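Local coordinates for protein kojibiose phosphorylase (Gut metagenome, PDB 6W0P) that is a carbohydrate-active phosphorylase of glycoside hydrolase family 65, built round a central (alpha/alpha)6-barrel catalytic domain, at residues F439-N442 with Y443-M447; H429-K432 with I433-H437; M447-E450 with I451-L455; A368-L371 with I372-R375; F374-N377 with T378-E381. All coordinates share one frame; numbering follows the deposited sequence.

Contact 1 of 5, residues F439-N442 with Y443-M447; sequences FMQN and YGIEM
F439 and M440 meet Y443, G444 and I445 where the first turns of helix 437-458 widen into a pi-type turn, a local widening in one of the helices of the (alpha/alpha)6 barrel. The backbone bonds record the change. F439 O accepts from Y443 N at 2.9 Å, as in an ordinary alpha turn, and from G444 N at 3.0 Å, one residue further on; the two donors approach from opposite faces of the carbonyl. M440 O then takes I445 N at 3.0 Å in an almost straight bond (172°), again five residues apart.

Of the apolar contacts, M440 with I445 follows the wider spacing, while F439 with Y443 keeps the ordinary one. With its CG anti to the backbone N (chi1 167°), the F439 ring is brought to the following turn and crosses Y443 obliquely, CE1 lying 3.8 Å from Y443 CB, while the backbone N of G444 sits over one face toward the rim. M440 bends at its second and third torsions and crosses I445 at about a right angle, CG to CG1 at 3.6 Å. A CH-pi contact places N442 CB over a face of the Y443 ring; Y376 of helix 365-376 meets the same ring edge-to-face.

Water completes the set where the wider turn leaves donor and acceptor apart: one molecule donates to Q441 O at 2.9 Å and accepts from E446 N at 3.1 Å.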
loop_
_atom_site.group_PDB
_atom_site.type_symbol
_atom_site.label_atom_id
_atom_site.label_comp_id
_atom_site.label_asym_id
_atom_site.label_seq_id
_atom_site.Cartn_x
_atom_site.Cartn_y
_atom_site.Cartn_z
ATOM N N PHE A 439 14.655 20.003 33.826
ATOM C CA PHE A 439 14.163 19.417 32.560
ATOM C C PHE A 439 13.107 18.348 32.884
ATOM O O PHE A 439 12.033 18.386 32.260
ATOM C CB PHE A 439 15.279 18.799 31.718
ATOM C CG PHE A 439 14.698 17.954 30.620
ATOM C CD1 PHE A 439 14.084 18.551 29.531
ATOM C CD2 PHE A 439 14.635 16.577 30.749
ATOM C CE1 PHE A 439 13.472 17.780 28.558
ATOM C CE2 PHE A 439 14.031 15.810 29.765
ATOM C CZ PHE A 439 13.443 16.411 28.676
ATOM N N MET A 440 13.392 17.424 33.809
ATOM C CA MET A 440 12.472 16.294 34.097
ATOM C C MET A 440 11.160 16.864 34.675
ATOM O O MET A 440 10.088 16.563 34.113
ATOM C CB MET A 440 13.110 15.271 35.043
ATOM C CG MET A 440 12.229 14.072 35.374
ATOM S SD MET A 440 11.759 13.047 33.939
ATOM C CE MET A 440 13.295 12.183 33.618
ATOM N N GLN A 441 11.233 17.719 35.696
ATOM C CA GLN A 441 10.034 18.327 36.342
ATOM C C GLN A 441 9.210 19.088 35.295
ATOM O O GLN A 441 8.019 18.822 35.179
ATOM C CB GLN A 441 10.451 19.264 37.481
ATOM C CG GLN A 441 9.281 19.849 38.275
ATOM C CD GLN A 441 8.392 18.796 38.901
ATOM O OE1 GLN A 441 8.778 18.086 39.834
ATOM N NE2 GLN A 441 7.181 18.687 38.382
ATOM N N ASN A 442 9.823 20.005 34.553
ATOM C CA ASN A 442 9.082 20.965 33.689
ATOM C C ASN A 442 8.590 20.278 32.397
ATOM O O ASN A 442 7.580 20.754 31.857
ATOM C CB ASN A 442 9.919 22.215 33.403
ATOM C CG ASN A 442 10.267 23.000 34.648
ATOM O OD1 ASN A 442 9.725 22.735 35.713
ATOM N ND2 ASN A 442 11.139 23.986 34.518
ATOM N N TYR A 443 9.243 19.195 31.937
ATOM C CA TYR A 443 9.020 18.594 30.589
ATOM C C TYR A 443 9.018 17.059 30.613
ATOM O O TYR A 443 8.075 16.450 30.102
ATOM C CB TYR A 443 10.072 19.121 29.616
ATOM C CG TYR A 443 10.086 20.620 29.514
ATOM C CD1 TYR A 443 9.000 21.294 28.982
ATOM C CD2 TYR A 443 11.149 21.368 29.996
ATOM C CE1 TYR A 443 8.974 22.677 28.905
ATOM C CE2 TYR A 443 11.144 22.752 29.914
ATOM C CZ TYR A 443 10.053 23.406 29.367
ATOM O OH TYR A 443 10.030 24.766 29.267
ATOM N N GLY A 444 10.066 16.454 31.170
ATOM C CA GLY A 444 10.369 15.014 31.046
ATOM C C GLY A 444 9.222 14.131 31.480
ATOM O O GLY A 444 8.795 13.286 30.694
ATOM N N ILE A 445 8.744 14.328 32.699
ATOM C CA ILE A 445 7.674 13.497 33.316
ATOM C C ILE A 445 6.464 13.506 32.382
ATOM O O ILE A 445 5.967 12.430 32.073
ATOM C CB ILE A 445 7.353 14.015 34.726
ATOM C CG1 ILE A 445 8.606 14.013 35.605
ATOM C CG2 ILE A 445 6.205 13.222 35.351
ATOM C CD1 ILE A 445 8.439 14.735 36.929
ATOM N N GLU A 446 6.038 14.684 31.924
ATOM C CA GLU A 446 4.866 14.819 31.027
ATOM C C GLU A 446 5.052 13.919 29.791
ATOM O O GLU A 446 4.116 13.138 29.486
ATOM C CB GLU A 446 4.641 16.271 30.618
ATOM C CG GLU A 446 3.302 16.444 29.919
ATOM C CD GLU A 446 3.060 17.815 29.335
ATOM O OE1 GLU A 446 3.778 18.747 29.733
ATOM O OE2 GLU A 446 2.167 17.941 28.467
ATOM N N MET A 447 6.207 14.026 29.123
ATOM C CA MET A 447 6.560 13.240 27.909
ATOM C C MET A 447 6.520 11.750 28.231
ATOM O O MET A 447 6.038 10.993 27.373
ATOM C CB MET A 447 7.959 13.583 27.399
ATOM C CG MET A 447 8.054 14.987 26.897
ATOM S SD MET A 447 9.740 15.445 26.567
ATOM C CE MET A 447 9.872 14.865 24.874
HETATM O O HOH W 1 6.740 17.556 32.884
#

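Contact 2 of 5, residues H429-K432 with I433-H437; sequences HYMK and IYNDH
The Y430 ring carries D436 OD2 at its edge, in the ring plane, and meets the Y434 ring obliquely, with centroids 5.5 Å apart and planes inclined by 42°. F439, on the next helix, is a further edge-to-face neighbour of Y430. One face of the Y434 ring is occupied by I433 CG2, above the rim.

The edge contact is a hydrogen bond: Y430 OH donates to D436 OD2 at 2.7 Å, on the anti lone pair of that oxygen, and also bonds Q365 NE2. The same carboxylate oxygen forms a salt bridge with K369, a neighbouring charge that probably helps to keep the carboxylate ionised. D436 CB also lies 3.6 Å from Y430 CE2; the two side chains meet at a slant, with ring and carboxylate planes 49° apart.

Here the helix ends and another begins. N435, with positive phi, leaves the helix while its N still bonds to M431 O at 2.6 Å. D436 is the N-cap of the following helix, its OD1 accepting from F439 N. M431 lies against the bend, SD 3.4 Å from D436 O and CE 3.5 Å from N435 OD1. The corner thus joins helices 418-434 and 437-458, with Y430 resting on helices 365-376 and 351-361.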
loop_
_atom_site.group_PDB
_atom_site.type_symbol
_atom_site.label_atom_id
_atom_site.label_comp_id
_atom_site.label_asym_id
_atom_site.label_seq_id
_atom_site.Cartn_x
_atom_site.Cartn_y
_atom_site.Cartn_z
ATOM N N HIS A 429 18.657 8.686 28.586
ATOM C CA HIS A 429 20.091 8.864 28.243
ATOM C C HIS A 429 20.543 10.258 28.694
ATOM O O HIS A 429 21.620 10.388 29.301
ATOM C CB HIS A 429 20.317 8.577 26.749
ATOM C CG HIS A 429 21.711 8.176 26.413
ATOM N ND1 HIS A 429 22.107 7.924 25.114
ATOM C CD2 HIS A 429 22.808 8.054 27.182
ATOM C CE1 HIS A 429 23.394 7.618 25.114
ATOM N NE2 HIS A 429 23.855 7.699 26.372
ATOM N N TYR A 430 19.704 11.260 28.456
ATOM C CA TYR A 430 19.967 12.672 28.807
ATOM C C TYR A 430 20.149 12.808 30.328
ATOM O O TYR A 430 21.111 13.474 30.794
ATOM C CB TYR A 430 18.810 13.551 28.339
ATOM C CG TYR A 430 18.993 14.988 28.728
ATOM C CD1 TYR A 430 20.025 15.718 28.171
ATOM C CD2 TYR A 430 18.180 15.606 29.668
ATOM C CE1 TYR A 430 20.243 17.040 28.520
ATOM C CE2 TYR A 430 18.379 16.932 30.020
ATOM C CZ TYR A 430 19.426 17.644 29.454
ATOM O OH TYR A 430 19.678 18.941 29.770
ATOM N N MET A 431 19.216 12.219 31.083
ATOM C CA MET A 431 19.223 12.269 32.563
ATOM C C MET A 431 20.443 11.478 33.053
ATOM O O MET A 431 21.045 11.890 34.055
ATOM C CB MET A 431 17.923 11.698 33.146
ATOM C CG MET A 431 16.707 12.552 32.803
ATOM S SD MET A 431 16.787 14.237 33.520
ATOM C CE MET A 431 16.733 13.813 35.262
ATOM N N LYS A 432 20.829 10.422 32.340
ATOM C CA LYS A 432 21.967 9.578 32.756
ATOM C C LYS A 432 23.279 10.369 32.609
ATOM O O LYS A 432 24.169 10.154 33.417
ATOM C CB LYS A 432 21.982 8.277 31.957
ATOM C CG LYS A 432 23.114 7.335 32.331
ATOM C CD LYS A 432 23.453 6.358 31.241
ATOM C CE LYS A 432 22.879 4.971 31.444
ATOM N NZ LYS A 432 23.366 4.056 30.376
ATOM N N ILE A 433 23.386 11.276 31.639
ATOM C CA ILE A 433 24.620 12.089 31.442
ATOM C C ILE A 433 24.567 13.351 32.317
ATOM O O ILE A 433 25.626 13.731 32.826
ATOM C CB ILE A 433 24.826 12.414 29.949
ATOM C CG1 ILE A 433 24.862 11.154 29.077
ATOM C CG2 ILE A 433 26.070 13.261 29.759
ATOM C CD1 ILE A 433 25.888 10.119 29.508
ATOM N N TYR A 434 23.402 13.980 32.497
ATOM C CA TYR A 434 23.284 15.344 33.086
ATOM C C TYR A 434 22.406 15.430 34.338
ATOM O O TYR A 434 22.411 16.504 34.984
ATOM C CB TYR A 434 22.697 16.285 32.047
ATOM C CG TYR A 434 23.685 16.582 30.961
ATOM C CD1 TYR A 434 24.801 17.355 31.230
ATOM C CD2 TYR A 434 23.523 16.066 29.685
ATOM C CE1 TYR A 434 25.714 17.646 30.231
ATOM C CE2 TYR A 434 24.425 16.350 28.680
ATOM C CZ TYR A 434 25.520 17.144 28.957
ATOM O OH TYR A 434 26.419 17.429 27.984
ATOM N N ASN A 435 21.647 14.382 34.642
ATOM C CA ASN A 435 20.673 14.344 35.765
ATOM C C ASN A 435 20.054 15.737 35.962
ATOM O O ASN A 435 20.190 16.290 37.064
ATOM C CB ASN A 435 21.348 13.808 37.026
ATOM C CG ASN A 435 20.325 13.424 38.069
ATOM O OD1 ASN A 435 19.126 13.572 37.842
ATOM N ND2 ASN A 435 20.790 12.926 39.206
ATOM N N ASP A 436 19.392 16.256 34.924
ATOM C CA ASP A 436 18.830 17.628 34.842
ATOM C C ASP A 436 17.434 17.632 35.477
ATOM O O ASP A 436 16.437 17.403 34.763
ATOM C CB ASP A 436 18.819 18.085 33.387
ATOM C CG ASP A 436 18.274 19.480 33.139
ATOM O OD1 ASP A 436 17.620 20.040 34.064
ATOM O OD2 ASP A 436 18.478 19.980 32.005
ATOM N N HIS A 437 17.366 17.907 36.784
ATOM C CA HIS A 437 16.117 17.840 37.594
ATOM C C HIS A 437 15.028 18.737 36.993
ATOM O O HIS A 437 13.878 18.270 36.904
ATOM C CB HIS A 437 16.399 18.206 39.051
ATOM C CG HIS A 437 15.380 17.677 39.999
ATOM N ND1 HIS A 437 14.245 18.388 40.329
ATOM C CD2 HIS A 437 15.323 16.519 40.680
ATOM C CE1 HIS A 437 13.532 17.692 41.185
ATOM N NE2 HIS A 437 14.169 16.545 41.413
#

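Contact 3 of 5, residues M447-E450 with I451-L455; sequences MLVE and ISKFL
K453 reaches back over E450 and V449, one turn earlier, and its whole length is in use. CB lies 3.4 Å from E450 O; CG is equally near V449 O, the carbonyl that also accepts the lysine's own backbone N-H. CD passes obliquely by V449 CG1. The bend at chi3 (61°) brings CE within 3.8 Å of E450 OE1, and the extended last torsion carries NZ onto that oxygen, forming a salt bridge of 2.9 Å on the syn side, 29° out of the carboxylate plane. NZ has a second partner in the carbonyl of C518, so the ammonium joins this helix to the end of helix 513-518.

Residues 447-455 form regular turns of helix 437-458 in the (alpha/alpha)6 barrel, and the i to i+3 ion pair runs along one side of it. On another side of the helix, S452 folds its hydroxyl onto the chain: L448 O accepts from OG at 2.7 Å and from S452 N at 3.0 Å, the two donors arriving from opposite faces of the carbonyl. S452 also packs on C496 and L500 of helix 487-504. I451 lays CG1 3.1 Å and CD1 3.2 Å from M447 O, lying close against the acceptor of its own backbone bond.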
loop_
_atom_site.group_PDB
_atom_site.type_symbol
_atom_site.label_atom_id
_atom_site.label_comp_id
_atom_site.label_asym_id
_atom_site.label_seq_id
_atom_site.Cartn_x
_atom_site.Cartn_y
_atom_site.Cartn_z
ATOM N N MET A 447 6.207 14.026 29.123
ATOM C CA MET A 447 6.560 13.240 27.909
ATOM C C MET A 447 6.520 11.750 28.231
ATOM O O MET A 447 6.038 10.993 27.373
ATOM C CB MET A 447 7.959 13.583 27.399
ATOM C CG MET A 447 8.054 14.987 26.897
ATOM S SD MET A 447 9.740 15.445 26.567
ATOM C CE MET A 447 9.872 14.865 24.874
ATOM N N LEU A 448 7.015 11.354 29.405
ATOM C CA LEU A 448 7.108 9.922 29.794
ATOM C C LEU A 448 5.699 9.363 30.079
ATOM O O LEU A 448 5.439 8.165 29.735
ATOM C CB LEU A 448 8.011 9.778 31.017
ATOM C CG LEU A 448 9.498 10.064 30.796
ATOM C CD1 LEU A 448 10.265 9.847 32.096
ATOM C CD2 LEU A 448 10.085 9.186 29.689
ATOM N N VAL A 449 4.815 10.162 30.698
ATOM C CA VAL A 449 3.434 9.709 31.043
ATOM C C VAL A 449 2.669 9.547 29.729
ATOM O O VAL A 449 2.011 8.518 29.549
ATOM C CB VAL A 449 2.740 10.668 32.035
ATOM C CG1 VAL A 449 1.230 10.450 32.096
ATOM C CG2 VAL A 449 3.354 10.544 33.418
ATOM N N GLU A 450 2.787 10.529 28.835
ATOM C CA GLU A 450 2.084 10.499 27.528
ATOM C C GLU A 450 2.558 9.289 26.716
ATOM O O GLU A 450 1.681 8.608 26.156
ATOM C CB GLU A 450 2.268 11.808 26.753
ATOM C CG GLU A 450 1.605 13.006 27.422
ATOM C CD GLU A 450 0.085 12.989 27.526
ATOM O OE1 GLU A 450 -0.546 12.066 26.963
ATOM O OE2 GLU A 450 -0.461 13.887 28.208
ATOM N N ILE A 451 3.873 9.019 26.647
ATOM C CA ILE A 451 4.409 7.871 25.854
ATOM C C ILE A 451 3.916 6.574 26.488
ATOM O O ILE A 451 3.436 5.705 25.741
ATOM C CB ILE A 451 5.941 7.891 25.727
ATOM C CG1 ILE A 451 6.425 9.083 24.900
ATOM C CG2 ILE A 451 6.452 6.574 25.164
ATOM C CD1 ILE A 451 7.858 9.441 25.178
ATOM N N SER A 452 3.984 6.456 27.815
ATOM C CA SER A 452 3.503 5.262 28.554
ATOM C C SER A 452 2.014 5.036 28.265
ATOM O O SER A 452 1.649 3.898 27.985
ATOM C CB SER A 452 3.811 5.355 30.021
ATOM O OG SER A 452 5.210 5.490 30.201
ATOM N N LYS A 453 1.192 6.083 28.294
ATOM C CA LYS A 453 -0.261 5.992 27.958
ATOM C C LYS A 453 -0.461 5.371 26.569
ATOM O O LYS A 453 -1.327 4.480 26.423
ATOM C CB LYS A 453 -0.892 7.381 27.994
ATOM C CG LYS A 453 -1.323 7.829 29.375
ATOM C CD LYS A 453 -1.756 9.280 29.431
ATOM C CE LYS A 453 -2.938 9.640 28.554
ATOM N NZ LYS A 453 -2.955 11.097 28.267
ATOM N N PHE A 454 0.295 5.816 25.560
ATOM C CA PHE A 454 0.209 5.238 24.195
ATOM C C PHE A 454 0.581 3.754 24.234
ATOM O O PHE A 454 -0.165 2.938 23.693
ATOM C CB PHE A 454 1.087 6.007 23.216
ATOM C CG PHE A 454 1.262 5.304 21.903
ATOM C CD1 PHE A 454 0.168 5.037 21.102
ATOM C CD2 PHE A 454 2.520 4.911 21.474
ATOM C CE1 PHE A 454 0.328 4.386 19.888
ATOM C CE2 PHE A 454 2.671 4.260 20.263
ATOM C CZ PHE A 454 1.579 4.004 19.472
ATOM N N LEU A 455 1.685 3.418 24.902
ATOM C CA LEU A 455 2.224 2.037 24.919
ATOM C C LEU A 455 1.207 1.111 25.593
ATOM O O LEU A 455 1.079 -0.040 25.141
ATOM C CB LEU A 455 3.579 2.015 25.625
ATOM C CG LEU A 455 4.740 2.618 24.843
ATOM C CD1 LEU A 455 6.046 2.472 25.622
ATOM C CD2 LEU A 455 4.883 1.990 23.459
#

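Contact 4 of 5, residues A368-L371 with I372-R375; sequences AKDL and IMFR
I372 has CG1 anti to the carbonyl carbon (chi1 -62°), and a second torsion of 146° carries CD1 to 3.6 Å from A368 O. M373 takes a similar first torsion, and its CG comes 3.3 Å from K369 O; further bends at the second and third torsions then lead the sulfur and methyl away from this turn. F374 swings the other way, its CG anti to the backbone N at 159°. L371 O meets that ring at its edge, near the ring plane, and lies 3.5 Å from F374 CB.

These contacts span two turns of helix 365-376, part of the (alpha/alpha)6 barrel of the catalytic domain. M373 N bonds to K369 O at 2.9 Å in the carbonyl plane, and F374 N to D370 O at 2.8 Å, nearly along the C=O axis. The I372 N to A368 O bond is weak at 3.5 Å, at the same carbonyl that I372 CD1 approaches.

Side chains on different sides of the helix serve different neighbours. A368 and L371 pack on helix 351-361, I372 on helices 418-434 and 437-458, and M373 on Y443. The two cationic ends are held elsewhere, K369 NZ by D436 and R375 NH2 by E353, both in salt bridges.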
loop_
_atom_site.group_PDB
_atom_site.type_symbol
_atom_site.label_atom_id
_atom_site.label_comp_id
_atom_site.label_asym_id
_atom_site.label_seq_id
_atom_site.Cartn_x
_atom_site.Cartn_y
_atom_site.Cartn_z
ATOM N N ALA A 368 21.908 18.653 23.013
ATOM C CA ALA A 368 21.264 17.398 23.482
ATOM C C ALA A 368 19.850 17.706 23.995
ATOM O O ALA A 368 18.898 17.046 23.574
ATOM C CB ALA A 368 22.089 16.731 24.554
ATOM N N LYS A 369 19.715 18.686 24.883
ATOM C CA LYS A 369 18.404 19.055 25.489
ATOM C C LYS A 369 17.443 19.564 24.400
ATOM O O LYS A 369 16.258 19.209 24.459
ATOM C CB LYS A 369 18.610 20.077 26.613
ATOM C CG LYS A 369 17.350 20.761 27.128
ATOM C CD LYS A 369 17.361 21.092 28.623
ATOM C CE LYS A 369 17.649 22.551 28.936
ATOM N NZ LYS A 369 18.026 22.736 30.364
ATOM N N ASP A 370 17.935 20.336 23.422
ATOM C CA ASP A 370 17.105 20.931 22.338
ATOM C C ASP A 370 16.554 19.828 21.435
ATOM O O ASP A 370 15.358 19.922 21.064
ATOM C CB ASP A 370 17.848 22.030 21.580
ATOM C CG ASP A 370 17.724 23.393 22.251
ATOM O OD1 ASP A 370 17.081 23.444 23.303
ATOM O OD2 ASP A 370 18.283 24.397 21.727
ATOM N N LEU A 371 17.356 18.805 21.126
ATOM C CA LEU A 371 16.878 17.621 20.368
ATOM C C LEU A 371 15.651 17.014 21.061
ATOM O O LEU A 371 14.677 16.720 20.346
ATOM C CB LEU A 371 18.003 16.596 20.215
ATOM C CG LEU A 371 19.000 16.940 19.126
ATOM C CD1 LEU A 371 20.149 15.949 19.101
ATOM C CD2 LEU A 371 18.314 16.979 17.777
ATOM N N ILE A 372 15.658 16.867 22.394
ATOM C CA ILE A 372 14.480 16.332 23.142
ATOM C C ILE A 372 13.349 17.377 23.177
ATOM O O ILE A 372 12.186 16.971 23.064
ATOM C CB ILE A 372 14.905 15.842 24.522
ATOM C CG1 ILE A 372 15.908 14.698 24.395
ATOM C CG2 ILE A 372 13.709 15.434 25.353
ATOM C CD1 ILE A 372 16.948 14.675 25.503
ATOM N N MET A 373 13.659 18.675 23.258
ATOM C CA MET A 373 12.627 19.751 23.348
ATOM C C MET A 373 11.867 19.803 22.024
ATOM O O MET A 373 10.629 20.083 22.021
ATOM C CB MET A 373 13.240 21.128 23.628
ATOM C CG MET A 373 13.730 21.323 25.057
ATOM S SD MET A 373 12.574 20.851 26.333
ATOM C CE MET A 373 11.191 21.916 25.941
ATOM N N PHE A 374 12.551 19.496 20.926
ATOM C CA PHE A 374 11.854 19.386 19.628
ATOM C C PHE A 374 10.664 18.446 19.820
ATOM O O PHE A 374 9.589 18.758 19.276
ATOM C CB PHE A 374 12.755 18.905 18.492
ATOM C CG PHE A 374 11.947 18.334 17.357
ATOM C CD1 PHE A 374 11.176 19.154 16.549
ATOM C CD2 PHE A 374 11.899 16.970 17.145
ATOM C CE1 PHE A 374 10.421 18.629 15.514
ATOM C CE2 PHE A 374 11.131 16.442 16.121
ATOM C CZ PHE A 374 10.393 17.273 15.306
ATOM N N ARG A 375 10.866 17.327 20.525
ATOM C CA ARG A 375 9.823 16.287 20.748
ATOM C C ARG A 375 8.792 16.789 21.765
ATOM O O ARG A 375 7.613 16.501 21.593
ATOM C CB ARG A 375 10.449 14.965 21.201
ATOM C CG ARG A 375 11.395 14.360 20.175
ATOM C CD ARG A 375 10.741 14.021 18.838
ATOM N NE ARG A 375 11.587 13.122 18.048
ATOM C CZ ARG A 375 11.258 12.550 16.897
ATOM N NH1 ARG A 375 10.080 12.767 16.345
ATOM N NH2 ARG A 375 12.121 11.754 16.290
#

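Contact 5 of 5, residues F374-N377 with T378-E381; sequences FRYN and TLEE
T378 turns its side chain back onto F374, in the last turn of the preceding helix. OG1 donates to F374 O at 2.8 Å and at the same time hangs over the centre of one face of the F374 ring, 4.1 Å above its plane. The first torsion, 44°, sets OG1 between the backbone N and the carbonyl carbon, the crowded position, and leaves CG2 to touch F374 CE1 at 3.9 Å. A water grips the hydroxyl as well, donating to OG1 at 2.9 Å while accepting from R375 NH1 at 3.0 Å at the edge of the guanidinium group, in its plane. OG1 is therefore both donor and acceptor, which fixes its rotation. T378 occupies the N-cap position of helix 379-388, yet its side chain makes no capping bond there: it serves the helix that is ending. Its own N-H bonds only weakly to R375 O.

L379 and Y376 close the other side. They are the ends of a type I beta turn in which L379 N bonds to Y376 O at 3.2 Å, with the donor well above the carbonyl plane (66° out of it). L379 CB rests 3.3 Å from Y376 O, and CD1 reaches obliquely to Y376 CE1 at 3.9 Å.

The turn is the corner between helices 365-376 and 379-388 of the barrel domain. Helix 437-458 lies alongside: E446 accepts a hydrogen bond from Y376 and, with E450, packs on L379, while R375 pairs with E353 of helix 351-361.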
loop_
_atom_site.group_PDB
_atom_site.type_symbol
_atom_site.label_atom_id
_atom_site.label_comp_id
_atom_site.label_asym_id
_atom_site.label_seq_id
_atom_site.Cartn_x
_atom_site.Cartn_y
_atom_site.Cartn_z
ATOM N N PHE A 374 12.551 19.496 20.926
ATOM C CA PHE A 374 11.854 19.386 19.628
ATOM C C PHE A 374 10.664 18.446 19.820
ATOM O O PHE A 374 9.589 18.758 19.276
ATOM C CB PHE A 374 12.755 18.905 18.492
ATOM C CG PHE A 374 11.947 18.334 17.357
ATOM C CD1 PHE A 374 11.176 19.154 16.549
ATOM C CD2 PHE A 374 11.899 16.970 17.145
ATOM C CE1 PHE A 374 10.421 18.629 15.514
ATOM C CE2 PHE A 374 11.131 16.442 16.121
ATOM C CZ PHE A 374 10.393 17.273 15.306
ATOM N N ARG A 375 10.866 17.327 20.525
ATOM C CA ARG A 375 9.823 16.287 20.748
ATOM C C ARG A 375 8.792 16.789 21.765
ATOM O O ARG A 375 7.613 16.501 21.593
ATOM C CB ARG A 375 10.449 14.965 21.201
ATOM C CG ARG A 375 11.395 14.360 20.175
ATOM C CD ARG A 375 10.741 14.021 18.838
ATOM N NE ARG A 375 11.587 13.122 18.048
ATOM C CZ ARG A 375 11.258 12.550 16.897
ATOM N NH1 ARG A 375 10.080 12.767 16.345
ATOM N NH2 ARG A 375 12.121 11.754 16.290
ATOM N N TYR A 376 9.218 17.481 22.815
ATOM C CA TYR A 376 8.274 18.073 23.789
ATOM C C TYR A 376 7.351 19.017 23.018
ATOM O O TYR A 376 6.137 18.988 23.237
ATOM C CB TYR A 376 8.962 18.802 24.947
ATOM C CG TYR A 376 7.931 19.340 25.900
ATOM C CD1 TYR A 376 7.312 18.514 26.824
ATOM C CD2 TYR A 376 7.448 20.632 25.755
ATOM C CE1 TYR A 376 6.289 18.981 27.635
ATOM C CE2 TYR A 376 6.428 21.117 26.557
ATOM C CZ TYR A 376 5.841 20.290 27.496
ATOM O OH TYR A 376 4.841 20.795 28.274
ATOM N N ASN A 377 7.906 19.792 22.091
ATOM C CA ASN A 377 7.157 20.874 21.407
ATOM C C ASN A 377 6.303 20.290 20.277
ATOM O O ASN A 377 5.591 21.086 19.648
ATOM C CB ASN A 377 8.089 21.998 20.948
ATOM C CG ASN A 377 8.653 22.800 22.101
ATOM O OD1 ASN A 377 7.929 23.135 23.038
ATOM N ND2 ASN A 377 9.934 23.120 22.045
ATOM N N THR A 378 6.387 18.979 20.012
ATOM C CA THR A 378 5.540 18.262 19.016
ATOM C C THR A 378 4.736 17.174 19.737
ATOM O O THR A 378 4.252 16.258 19.049
ATOM C CB THR A 378 6.367 17.674 17.858
ATOM O OG1 THR A 378 7.547 17.049 18.375
ATOM C CG2 THR A 378 6.738 18.733 16.847
ATOM N N LEU A 379 4.570 17.295 21.058
ATOM C CA LEU A 379 3.700 16.398 21.866
ATOM C C LEU A 379 2.263 16.398 21.325
ATOM O O LEU A 379 1.668 15.323 21.274
ATOM C CB LEU A 379 3.709 16.821 23.341
ATOM C CG LEU A 379 4.415 15.869 24.303
ATOM C CD1 LEU A 379 4.212 16.309 25.756
ATOM C CD2 LEU A 379 3.940 14.432 24.123
ATOM N N GLU A 380 1.695 17.553 20.974
ATOM C CA GLU A 380 0.257 17.628 20.589
ATOM C C GLU A 380 0.049 16.816 19.299
ATOM O O GLU A 380 -0.927 16.020 19.223
ATOM C CB GLU A 380 -0.204 19.083 20.491
ATOM C CG GLU A 380 -0.356 19.722 21.859
ATOM C CD GLU A 380 -1.497 19.163 22.710
ATOM O OE1 GLU A 380 -2.566 18.832 22.139
ATOM O OE2 GLU A 380 -1.314 19.029 23.941
ATOM N N GLU A 381 0.960 16.962 18.339
ATOM C CA GLU A 381 0.951 16.186 17.064
ATOM C C GLU A 381 1.035 14.683 17.353
ATOM O O GLU A 381 0.340 13.911 16.663
ATOM C CB GLU A 381 2.103 16.624 16.167
ATOM C CG GLU A 381 1.893 18.008 15.582
ATOM C CD GLU A 381 2.167 19.182 16.503
ATOM O OE1 GLU A 381 2.753 18.995 17.605
ATOM O OE2 GLU A 381 1.785 20.287 16.108
HETATM O O HOH W 2 7.893 14.749 16.712
#

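Overall arrangement
Contacts 1, 3 and 4 are buried stretches within helices, whereas contacts 2 and 5 lie partly exposed at corners between successive helices. Contacts 1 and 3 share helix 437-458 and M447; contacts 4 and 5 share helix 365-376. These two helices face one another, with I372 against F439, M447 against R375, and Y376 bonded to E446. Chemistry follows place. Within the helices backbone bonds and apolar branches dominate, with an ion pair and the S452 hydroxyl added in contact 3 and a pi-type widening in contact 1. The corner hydroxyls act where a helix ends, Y430 on a carboxylate in contact 2 and T378 on a carbonyl in contact 5. The D436-K369 salt bridge links contact 2 to contact 4.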